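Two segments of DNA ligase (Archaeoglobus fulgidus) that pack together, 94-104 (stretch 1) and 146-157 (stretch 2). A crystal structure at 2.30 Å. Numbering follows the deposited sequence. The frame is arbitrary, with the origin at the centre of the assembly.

Stretch 1 (94-104) LGLVAEQLIKK
Stretch 2 (146-157) LYGLATPLEARY

Stretch 1 is helical throughout, from Leu94 to Lys104. Stretch 2 enters as the end of one helix, passes through Ala150 and Thr151 in extended conformation (phi/psi -86/148 and -72/162), and starts a second helix at Pro152. That helix runs nearly antiparallel to stretch 1, at 154° between N-to-C directions. The axes approach to 7.2 Å, which is very close for two helices.

Two backbone pairs set the register. Gly95 CA lies 3.9 Å from Arg156 CA, and Glu99 CA lies 4.1 Å from Pro152 CA. At this spacing the backbones touch directly. Arg156 CA makes a CA-H...O contact with Gly95 O at 3.3 Å, and Glu99 CA makes another with Pro152 O at 3.4 Å. Gly95 suits the crossing because it has no side chain; an ideal CB there would sit 2.9 Å from Arg156 O, a clash.

Ala98 and Ala155 both point toward the opposing stretch. Ala98 CB and Ala155 CB meet at 4.1 Å, and Ala98 CB is 3.7 Å from Ala155 O. Small side chains here fit the narrow gap.

Ile102 also points toward stretch 2, with chi1 m (-86°) and chi2 p (73°). Ile102 CG2 lies by the turn, 3.5 Å from Ala150 O and 3.7 Å from Pro152 CD. Ile102 CD1 reaches Ala155 CB at 4.1 Å and Tyr147 CD2 at 4.2 Å. Tyr147 has chi1 m (-80°) and chi2 126°, and its ring reaches Ala98 CB through CE2 at 4.2 Å. Ala98 and Ile102 both approach this ring obliquely. Pro152, with a C-gamma exo pucker, brings CG to 3.7 Å from Lys103 CA. The Lys103 chain is extended, all t, and its end leads away.

One salt bridge joins the stretches. Glu99 is extended (chi1 t, chi2 t, chi3 3°), and Arg156 has chi1 t, chi2 t and chi3 off-well at 133°. Both CA-to-CB bonds point sideways, and the end of the Arg156 chain comes nearer to stretch 1. Arg156 NH1 donates to Glu99 OE1 at 2.7 Å, with an angle of 154°. The carboxylate oxygen lies near the guanidinium plane, at its edge, as suits an N-H donor. Leu96 (m, t) covers one guanidinium face with CD2, which is 3.6 Å from Arg156 CD. Arg156 NH2 also donates weakly to Tyr157 OH at 3.3 Å.

Thr151 caps the second helix. With chi1 p (67°), its OG1 accepts from Glu154 N at 3.1 Å. Glu154 (m, t) returns OE1 to Thr151 N at 2.8 Å.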

# COMPACT_ATOMS: atom_id res chain seq x y z
N LEU A 94 -2.01 14.98 16.21
CA LEU A 94 -0.83 15.84 16.27
C LEU A 94 -1.00 17.10 15.40
O LEU A 94 -0.40 18.14 15.71
CB LEU A 94 0.45 15.09 15.90
CG LEU A 94 1.78 15.73 16.32
CD1 LEU A 94 1.95 15.86 17.85
CD2 LEU A 94 2.94 14.96 15.73
N GLY A 95 -1.80 16.99 14.33
CA GLY A 95 -2.11 18.13 13.47
C GLY A 95 -2.77 19.25 14.26
O GLY A 95 -2.35 20.40 14.17
N LEU A 96 -3.78 18.89 15.06
CA LEU A 96 -4.50 19.86 15.89
C LEU A 96 -3.61 20.44 16.99
O LEU A 96 -3.80 21.58 17.41
CB LEU A 96 -5.76 19.23 16.48
CG LEU A 96 -6.86 18.81 15.50
CD1 LEU A 96 -7.99 18.08 16.23
CD2 LEU A 96 -7.42 20.00 14.72
N VAL A 97 -2.65 19.65 17.45
CA VAL A 97 -1.67 20.13 18.41
C VAL A 97 -0.71 21.14 17.77
O VAL A 97 -0.45 22.19 18.35
CB VAL A 97 -0.87 18.97 19.05
CG1 VAL A 97 0.26 19.51 19.94
CG2 VAL A 97 -1.80 18.08 19.86
N ALA A 98 -0.19 20.80 16.59
CA ALA A 98 0.69 21.70 15.85
C ALA A 98 -0.02 23.05 15.60
O ALA A 98 0.56 24.10 15.87
CB ALA A 98 1.15 21.06 14.55
N GLU A 99 -1.26 22.99 15.14
CA GLU A 99 -2.10 24.17 14.94
C GLU A 99 -2.18 25.05 16.20
O GLU A 99 -2.07 26.27 16.12
CB GLU A 99 -3.50 23.76 14.49
CG GLU A 99 -4.42 24.94 14.18
CD GLU A 99 -5.89 24.54 14.07
OE1 GLU A 99 -6.23 23.36 14.28
OE2 GLU A 99 -6.71 25.43 13.77
N GLN A 100 -2.37 24.41 17.35
CA GLN A 100 -2.49 25.09 18.62
C GLN A 100 -1.17 25.72 19.06
O GLN A 100 -1.16 26.86 19.52
CB GLN A 100 -3.02 24.12 19.69
CG GLN A 100 -3.97 24.78 20.68
CD GLN A 100 -5.00 25.67 19.99
OE1 GLN A 100 -5.72 25.25 19.08
NE2 GLN A 100 -5.06 26.93 20.43
N LEU A 101 -0.07 25.00 18.91
CA LEU A 101 1.24 25.55 19.26
C LEU A 101 1.64 26.76 18.41
O LEU A 101 2.18 27.73 18.93
CB LEU A 101 2.33 24.47 19.19
CG LEU A 101 2.22 23.29 20.17
CD1 LEU A 101 3.35 22.32 19.95
CD2 LEU A 101 2.18 23.78 21.64
N ILE A 102 1.38 26.71 17.11
CA ILE A 102 1.70 27.82 16.22
C ILE A 102 0.76 29.02 16.45
O ILE A 102 1.20 30.17 16.39
CB ILE A 102 1.78 27.38 14.73
CG1 ILE A 102 3.18 26.85 14.39
CG2 ILE A 102 1.50 28.56 13.79
CD1 ILE A 102 3.54 25.51 14.95
N LYS A 103 -0.51 28.74 16.74
CA LYS A 103 -1.47 29.78 17.08
C LYS A 103 -0.99 30.59 18.29
O LYS A 103 -1.02 31.81 18.27
CB LYS A 103 -2.85 29.18 17.36
CG LYS A 103 -3.95 30.21 17.54
CD LYS A 103 -5.25 29.55 17.94
CE LYS A 103 -6.22 30.56 18.57
NZ LYS A 103 -7.43 29.90 19.15
N LYS A 104 -0.53 29.88 19.32
CA LYS A 104 0.04 30.48 20.52
C LYS A 104 1.35 31.24 20.23
O LYS A 104 1.57 32.31 20.77
CB LYS A 104 0.25 29.39 21.58
CG LYS A 104 1.42 29.57 22.55
CD LYS A 104 2.15 28.24 22.79
CE LYS A 104 3.32 28.03 21.81
NZ LYS A 104 4.52 28.89 22.15
N LEU A 146 10.22 25.05 8.71
CA LEU A 146 8.93 25.03 8.05
C LEU A 146 7.81 25.44 9.02
O LEU A 146 6.94 26.25 8.68
CB LEU A 146 8.68 23.64 7.47
CG LEU A 146 8.06 23.46 6.08
CD1 LEU A 146 8.84 24.24 4.99
CD2 LEU A 146 8.00 21.97 5.74
N TYR A 147 7.85 24.89 10.23
CA TYR A 147 6.88 25.24 11.27
C TYR A 147 6.99 26.70 11.72
O TYR A 147 6.00 27.30 12.12
CB TYR A 147 7.03 24.34 12.50
CG TYR A 147 6.39 22.97 12.39
CD1 TYR A 147 7.14 21.82 12.62
CD2 TYR A 147 5.04 22.83 12.08
CE1 TYR A 147 6.56 20.54 12.54
CE2 TYR A 147 4.44 21.57 11.99
CZ TYR A 147 5.21 20.43 12.22
OH TYR A 147 4.63 19.18 12.14
N GLY A 148 8.20 27.26 11.66
CA GLY A 148 8.42 28.68 11.95
C GLY A 148 7.79 29.63 10.94
O GLY A 148 7.51 30.78 11.27
N LEU A 149 7.56 29.16 9.72
CA LEU A 149 6.99 29.98 8.64
C LEU A 149 5.50 29.72 8.36
O LEU A 149 4.85 30.49 7.64
CB LEU A 149 7.78 29.77 7.35
CG LEU A 149 9.00 30.60 6.93
CD1 LEU A 149 9.53 31.55 7.97
CD2 LEU A 149 10.09 29.64 6.47
N ALA A 150 4.97 28.64 8.92
CA ALA A 150 3.63 28.17 8.62
C ALA A 150 2.52 28.83 9.45
O ALA A 150 2.74 29.20 10.60
CB ALA A 150 3.56 26.66 8.79
N THR A 151 1.34 28.98 8.86
CA THR A 151 0.15 29.36 9.62
C THR A 151 -0.29 28.17 10.50
O THR A 151 0.13 27.04 10.26
CB THR A 151 -1.02 29.82 8.71
OG1 THR A 151 -1.50 28.71 7.94
CG2 THR A 151 -0.59 30.96 7.77
N PRO A 152 -1.11 28.42 11.53
CA PRO A 152 -1.65 27.32 12.34
C PRO A 152 -2.30 26.22 11.49
O PRO A 152 -2.01 25.05 11.69
CB PRO A 152 -2.68 28.03 13.24
CG PRO A 152 -2.12 29.41 13.41
CD PRO A 152 -1.56 29.74 12.04
N LEU A 153 -3.15 26.61 10.53
CA LEU A 153 -3.79 25.63 9.64
C LEU A 153 -2.83 24.92 8.69
O LEU A 153 -3.04 23.75 8.34
CB LEU A 153 -4.92 26.30 8.86
CG LEU A 153 -6.20 25.52 8.61
CD1 LEU A 153 -6.63 24.70 9.86
CD2 LEU A 153 -7.27 26.49 8.20
N GLU A 154 -1.77 25.61 8.27
CA GLU A 154 -0.72 24.96 7.49
C GLU A 154 -0.00 23.91 8.33
O GLU A 154 0.30 22.82 7.85
CB GLU A 154 0.31 25.97 6.97
CG GLU A 154 -0.09 26.62 5.68
CD GLU A 154 0.85 27.77 5.27
OE1 GLU A 154 1.54 28.34 6.14
OE2 GLU A 154 0.89 28.11 4.07
N ALA A 155 0.28 24.25 9.59
CA ALA A 155 1.01 23.37 10.48
C ALA A 155 0.21 22.09 10.75
O ALA A 155 0.77 21.00 10.89
CB ALA A 155 1.35 24.08 11.79
N ARG A 156 -1.10 22.25 10.81
CA ARG A 156 -2.02 21.13 10.96
C ARG A 156 -1.91 20.10 9.84
O ARG A 156 -1.67 18.93 10.12
CB ARG A 156 -3.45 21.65 11.05
CG ARG A 156 -4.53 20.60 11.10
CD ARG A 156 -5.68 21.20 11.85
NE ARG A 156 -6.95 21.00 11.18
CZ ARG A 156 -8.04 21.70 11.43
NH1 ARG A 156 -8.02 22.66 12.34
NH2 ARG A 156 -9.15 21.45 10.77
N TYR A 157 -2.07 20.53 8.59
CA TYR A 157 -2.02 19.61 7.44
C TYR A 157 -0.61 19.21 7.00
O TYR A 157 -0.45 18.18 6.37
CB TYR A 157 -2.87 20.11 6.27
CG TYR A 157 -4.33 20.13 6.66
CD1 TYR A 157 -5.04 18.94 6.79
CD2 TYR A 157 -4.99 21.34 6.95
CE1 TYR A 157 -6.37 18.94 7.17
CE2 TYR A 157 -6.32 21.35 7.34
CZ TYR A 157 -7.00 20.15 7.44
OH TYR A 157 -8.32 20.14 7.83